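Local coordinates for protein ArsR family transcriptional regulator (Staphylococcus aureus, PDB 6CDB) that represses transcription as a zinc-responsive, dimeric DNA-binding regulator of the ArsR family, probably leaving its operator when zinc binds at the subunit interface, at residues A[29-42]-A[78-92]. The protein carries 1 engineered substitution. Numbering follows the deposited sequence.
With ZN (zinc ion), chain C.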
loop_
_atom_site.group_PDB
_atom_site.type_symbol
_atom_site.label_atom_id
_atom_site.label_comp_id
_atom_site.label_asym_id
_atom_site.label_seq_id
_atom_site.Cartn_x
_atom_site.Cartn_y
_atom_site.Cartn_z
ATOM N N ILE A 29 2.399 -4.392 9.251
ATOM C CA ILE A 29 1.314 -5.061 8.540
ATOM C C ILE A 29 0.527 -5.966 9.489
ATOM O O ILE A 29 -0.703 -6.064 9.397
ATOM C CB ILE A 29 1.875 -5.835 7.334
ATOM C CG1 ILE A 29 2.308 -4.848 6.236
ATOM C CG2 ILE A 29 0.850 -6.833 6.795
ATOM C CD1 ILE A 29 1.196 -3.855 5.836
ATOM N N ARG A 30 1.214 -6.630 10.424
ATOM C CA ARG A 30 0.496 -7.493 11.362
ATOM C C ARG A 30 -0.398 -6.675 12.286
ATOM O O ARG A 30 -1.547 -7.062 12.575
ATOM C CB ARG A 30 1.487 -8.335 12.173
ATOM C CG ARG A 30 2.112 -9.482 11.392
ATOM C CD ARG A 30 2.409 -10.637 12.338
ATOM N NE ARG A 30 3.459 -10.283 13.278
ATOM C CZ ARG A 30 3.568 -10.747 14.523
ATOM N NH1 ARG A 30 2.673 -11.603 15.029
ATOM N NH2 ARG A 30 4.581 -10.340 15.267
ATOM N N ILE A 31 0.113 -5.544 12.764
ATOM C CA ILE A 31 -0.704 -4.644 13.572
ATOM C C ILE A 31 -1.913 -4.166 12.769
ATOM O O ILE A 31 -3.051 -4.172 13.261
ATOM C CB ILE A 31 0.146 -3.461 14.066
ATOM C CG1 ILE A 31 1.256 -3.951 15.012
ATOM C CG2 ILE A 31 -0.740 -2.391 14.712
ATOM C CD1 ILE A 31 2.242 -2.867 15.399
ATOM N N MET A 32 -1.681 -3.739 11.519
ATOM C CA MET A 32 -2.773 -3.196 10.713
ATOM C C MET A 32 -3.820 -4.255 10.409
ATOM O O MET A 32 -5.017 -3.960 10.393
ATOM C CB MET A 32 -2.240 -2.615 9.406
ATOM C CG MET A 32 -1.326 -1.405 9.554
ATOM S SD MET A 32 -2.177 0.112 9.980
ATOM C CE MET A 32 -2.826 0.538 8.356
ATOM N N GLU A 33 -3.393 -5.485 10.126
ATOM C CA GLU A 33 -4.364 -6.539 9.865
ATOM C C GLU A 33 -5.188 -6.840 11.119
ATOM O O GLU A 33 -6.419 -6.992 11.042
ATOM C CB GLU A 33 -3.640 -7.780 9.341
ATOM C CG GLU A 33 -4.541 -8.838 8.715
ATOM C CD GLU A 33 -5.084 -9.820 9.732
ATOM O OE1 GLU A 33 -4.428 -10.001 10.778
ATOM O OE2 GLU A 33 -6.165 -10.395 9.490
ATOM N N LEU A 34 -4.535 -6.881 12.290
ATOM C CA LEU A 34 -5.279 -7.059 13.539
ATOM C C LEU A 34 -6.351 -5.982 13.694
ATOM O O LEU A 34 -7.513 -6.275 14.019
ATOM C CB LEU A 34 -4.306 -7.043 14.731
ATOM C CG LEU A 34 -4.778 -7.422 16.141
ATOM C CD1 LEU A 34 -3.591 -7.876 16.997
ATOM C CD2 LEU A 34 -5.504 -6.266 16.827
ATOM N N LEU A 35 -5.971 -4.721 13.478
ATOM C CA LEU A 35 -6.927 -3.622 13.596
ATOM C C LEU A 35 -8.006 -3.696 12.528
ATOM O O LEU A 35 -9.128 -3.218 12.750
ATOM C CB LEU A 35 -6.192 -2.281 13.515
ATOM C CG LEU A 35 -5.239 -2.041 14.691
ATOM C CD1 LEU A 35 -4.422 -0.782 14.493
ATOM C CD2 LEU A 35 -6.049 -1.959 15.974
ATOM N N SER A 36 -7.686 -4.285 11.371
ATOM C CA SER A 36 -8.669 -4.466 10.310
ATOM C C SER A 36 -9.740 -5.462 10.717
ATOM O O SER A 36 -10.892 -5.343 10.281
ATOM C CB SER A 36 -7.982 -4.923 9.023
ATOM O OG SER A 36 -7.923 -6.330 8.935
ATOM N N VAL A 37 -9.382 -6.450 11.535
ATOM C CA VAL A 37 -10.394 -7.344 12.097
ATOM C C VAL A 37 -11.147 -6.667 13.239
ATOM O O VAL A 37 -12.381 -6.682 13.277
ATOM C CB VAL A 37 -9.746 -8.662 12.555
ATOM C CG1 VAL A 37 -10.776 -9.552 13.280
ATOM C CG2 VAL A 37 -9.128 -9.390 11.363
ATOM N N SER A 38 -10.430 -6.063 14.187
ATOM C CA SER A 38 -11.104 -5.442 15.317
ATOM C C SER A 38 -10.221 -4.381 15.965
ATOM O O SER A 38 -9.007 -4.568 16.096
ATOM C CB SER A 38 -11.489 -6.485 16.366
ATOM O OG SER A 38 -11.700 -5.845 17.604
ATOM N N GLU A 39 -10.848 -3.284 16.395
ATOM C CA GLU A 39 -10.126 -2.265 17.145
ATOM C C GLU A 39 -9.600 -2.856 18.448
ATOM O O GLU A 39 -10.152 -3.816 18.987
ATOM C CB GLU A 39 -11.032 -1.074 17.440
ATOM C CG GLU A 39 -12.122 -1.402 18.451
ATOM C CD GLU A 39 -13.025 -0.221 18.748
ATOM O OE1 GLU A 39 -12.941 0.802 18.034
ATOM O OE2 GLU A 39 -13.818 -0.320 19.704
ATOM N N ALA A 40 -8.512 -2.284 18.958
ATOM C CA ALA A 40 -7.844 -2.897 20.101
ATOM C C ALA A 40 -6.948 -1.881 20.793
ATOM O O ALA A 40 -6.586 -0.844 20.224
ATOM C CB ALA A 40 -7.024 -4.121 19.675
ATOM N N SER A 41 -6.590 -2.208 22.033
ATOM C CA SER A 41 -5.660 -1.439 22.839
ATOM C C SER A 41 -4.237 -1.887 22.549
ATOM O O SER A 41 -4.004 -2.931 21.942
ATOM C CB SER A 41 -5.962 -1.625 24.324
ATOM O OG SER A 41 -5.725 -2.973 24.701
ATOM N N VAL A 42 -3.272 -1.094 23.022
ATOM C CA VAL A 42 -1.865 -1.473 22.882
ATOM C C VAL A 42 -1.581 -2.788 23.599
ATOM O O VAL A 42 -0.877 -3.656 23.071
ATOM C CB VAL A 42 -0.943 -0.350 23.392
ATOM C CG1 VAL A 42 0.510 -0.857 23.494
ATOM C CG2 VAL A 42 -1.027 0.865 22.460
ATOM N N MET A 78 -6.258 3.355 25.653
ATOM C CA MET A 78 -6.296 3.869 24.290
ATOM C C MET A 78 -6.650 2.735 23.332
ATOM O O MET A 78 -5.920 1.744 23.229
ATOM C CB MET A 78 -4.952 4.490 23.897
ATOM C CG MET A 78 -4.718 5.903 24.413
ATOM S SD MET A 78 -6.109 7.006 24.066
ATOM C CE MET A 78 -5.776 8.319 25.246
ATOM N N ILE A 79 -7.764 2.886 22.630
ATOM C CA ILE A 79 -8.225 1.922 21.643
ATOM C C ILE A 79 -7.859 2.452 20.264
ATOM O O ILE A 79 -8.231 3.578 19.904
ATOM C CB ILE A 79 -9.737 1.686 21.770
ATOM C CG1 ILE A 79 -10.074 1.226 23.188
ATOM C CG2 ILE A 79 -10.226 0.692 20.734
ATOM C CD1 ILE A 79 -9.181 0.123 23.698
ATOM N N TYR A 80 -7.130 1.648 19.496
ATOM C CA TYR A 80 -6.717 2.017 18.155
ATOM C C TYR A 80 -7.609 1.365 17.112
ATOM O O TYR A 80 -8.225 0.327 17.352
ATOM C CB TYR A 80 -5.257 1.637 17.906
ATOM C CG TYR A 80 -4.311 2.580 18.607
ATOM C CD1 TYR A 80 -4.100 2.475 19.975
ATOM C CD2 TYR A 80 -3.638 3.583 17.909
ATOM C CE1 TYR A 80 -3.253 3.337 20.635
ATOM C CE2 TYR A 80 -2.779 4.457 18.568
ATOM C CZ TYR A 80 -2.596 4.320 19.935
ATOM O OH TYR A 80 -1.759 5.158 20.630
ATOM N N SER A 81 -7.668 1.996 15.940
ATOM C CA SER A 81 -8.419 1.451 14.825
ATOM C C SER A 81 -7.793 1.961 13.538
ATOM O O SER A 81 -7.047 2.942 13.541
ATOM C CB SER A 81 -9.894 1.852 14.910
ATOM O OG SER A 81 -10.007 3.266 15.011
ATOM N N LEU A 82 -8.085 1.276 12.436
ATOM C CA LEU A 82 -7.743 1.848 11.140
ATOM C C LEU A 82 -8.437 3.196 11.000
ATOM O O LEU A 82 -9.572 3.377 11.454
ATOM C CB LEU A 82 -8.146 0.905 10.006
ATOM C CG LEU A 82 -7.462 -0.468 9.989
ATOM C CD1 LEU A 82 -7.699 -1.190 8.665
ATOM C CD2 LEU A 82 -5.965 -0.358 10.294
ATOM N N ASP A 83 -7.745 4.151 10.374
ATOM C CA ASP A 83 -8.184 5.541 10.440
ATOM C C ASP A 83 -9.569 5.730 9.824
ATOM O O ASP A 83 -10.458 6.303 10.459
ATOM C CB ASP A 83 -7.164 6.455 9.764
ATOM C CG ASP A 83 -7.646 7.903 9.681
ATOM O OD1 ASP A 83 -7.397 8.661 10.644
ATOM O OD2 ASP A 83 -8.292 8.275 8.665
ATOM N N ASP A 84 -9.772 5.263 8.592
ATOM C CA ASP A 84 -11.090 5.359 7.959
ATOM C C ASP A 84 -11.224 4.240 6.931
ATOM O O ASP A 84 -10.369 3.355 6.828
ATOM C CB ASP A 84 -11.315 6.761 7.360
ATOM C CG ASP A 84 -10.410 7.071 6.158
ATOM O OD1 ASP A 84 -10.298 8.267 5.787
ATOM O OD2 ASP A 84 -9.804 6.148 5.565
ATOM N N ILE A 85 -12.297 4.300 6.143
ATOM C CA ILE A 85 -12.614 3.214 5.224
ATOM C C ILE A 85 -11.598 3.102 4.080
ATOM O O ILE A 85 -11.439 2.024 3.492
ATOM C CB ILE A 85 -14.040 3.397 4.682
ATOM C CG1 ILE A 85 -14.478 2.110 3.997
ATOM C CG2 ILE A 85 -14.089 4.580 3.706
ATOM C CD1 ILE A 85 -15.499 2.328 2.914
ATOM N N HIS A 86 -10.933 4.197 3.700
ATOM C CA HIS A 86 -9.932 4.088 2.641
ATOM C C HIS A 86 -8.758 3.229 3.088
ATOM O O HIS A 86 -8.224 2.436 2.302
ATOM C CB HIS A 86 -9.449 5.477 2.218
ATOM C CG HIS A 86 -10.567 6.447 1.997
ATOM N ND1 HIS A 86 -10.703 7.608 2.727
ATOM C CD2 HIS A 86 -11.633 6.399 1.163
ATOM C CE1 HIS A 86 -11.789 8.251 2.332
ATOM N NE2 HIS A 86 -12.374 7.535 1.390
ATOM N N VAL A 87 -8.340 3.384 4.341
ATOM C CA VAL A 87 -7.231 2.587 4.861
ATOM C C VAL A 87 -7.630 1.118 4.953
ATOM O O VAL A 87 -6.896 0.231 4.492
ATOM C CB VAL A 87 -6.768 3.151 6.214
ATOM C CG1 VAL A 87 -5.585 2.342 6.768
ATOM C CG2 VAL A 87 -6.375 4.617 6.059
ATOM N N ALA A 88 -8.822 0.842 5.503
ATOM C CA ALA A 88 -9.307 -0.535 5.562
ATOM C C ALA A 88 -9.406 -1.141 4.173
ATOM O O ALA A 88 -9.026 -2.304 3.963
ATOM C CB ALA A 88 -10.666 -0.596 6.269
ATOM N N THR A 89 -9.909 -0.371 3.207
ATOM C CA THR A 89 -10.106 -0.921 1.874
ATOM C C THR A 89 -8.764 -1.198 1.210
ATOM O O THR A 89 -8.535 -2.297 0.693
ATOM C CB THR A 89 -10.958 0.022 1.020
ATOM O OG1 THR A 89 -12.274 0.149 1.595
ATOM C CG2 THR A 89 -11.084 -0.525 -0.384
ATOM N N MET A 90 -7.863 -0.211 1.229
ATOM C CA MET A 90 -6.501 -0.413 0.738
ATOM C C MET A 90 -5.894 -1.708 1.275
ATOM O O MET A 90 -5.407 -2.552 0.504
ATOM C CB MET A 90 -5.647 0.790 1.137
ATOM C CG MET A 90 -4.183 0.721 0.714
ATOM S SD MET A 90 -3.239 2.015 1.542
ATOM C CE MET A 90 -4.566 3.155 1.925
ATOM N N LEU A 91 -5.946 -1.892 2.600
ATOM C CA LEU A 91 -5.287 -3.038 3.230
ATOM C C LEU A 91 -5.942 -4.360 2.845
ATOM O O LEU A 91 -5.252 -5.307 2.438
ATOM C CB LEU A 91 -5.299 -2.878 4.748
ATOM C CG LEU A 91 -4.515 -3.958 5.486
ATOM C CD1 LEU A 91 -3.008 -3.772 5.272
ATOM C CD2 LEU A 91 -4.896 -3.972 6.966
ATOM N N LYS A 92 -7.271 -4.455 2.999
ATOM C CA LYS A 92 -7.976 -5.701 2.681
ATOM C C LYS A 92 -7.879 -6.053 1.196
ATOM O O LYS A 92 -7.779 -7.236 0.842
ATOM C CB LYS A 92 -9.445 -5.611 3.134
ATOM C CG LYS A 92 -9.598 -5.719 4.658
ATOM C CD LYS A 92 -10.982 -5.306 5.160
ATOM C CE LYS A 92 -11.059 -5.500 6.675
ATOM N NZ LYS A 92 -12.048 -4.584 7.320
HETATM ZN ZN ZN C . -9.460 8.469 4.107
HETATM O O HOH W 1 -10.137 -0.717 12.862
#
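A40 and Y80 pair through both backbone groups: Y80 N donates to A40 O at 2.7 Å, nearly straight at 169°, and A40 N returns a bond to Y80 O at 3.1 Å. This antiparallel, hydrogen-bonded pair adds 40-41 to the edge of strand 77-82, and the small A40 methyl, on the same sheet face as Y80, packs on I45 of helix 42-49. A water bridges L35 O, in the last turn of helix 26-37, to L82 N. K92 NZ reaches S36 O only weakly, at 3.3 Å, though a lysine suits a helix C-terminus, where carbonyls lack helical donors.

Outward, the packing is apolar. L91 is a knob among I29, M32, E33 and S36; its CD2 lies 3.4 Å from M32 O, and the short S36 accommodates it. L82 spreads its methyls, CD1 on S36 CB and CD2 on L35 CB. M32, an unbranched chain bent at chi2 and chi3, brings CE to V87 CG1 at 3.7 Å. I79 CG2 lies alongside E39 CG and the carboxylate carbon CD, 3.6 Å from each; E39 is at an exposed position.

D84 OD1 and H86 ND1 bind zinc with H97 and H100 of the second subunit. The contact joins the winged helix-turn-helix core to the metal-binding helix 85-99: strand 69-74 flanks 77-82 on its other edge, while helix 53-65 packs against M32 and V42.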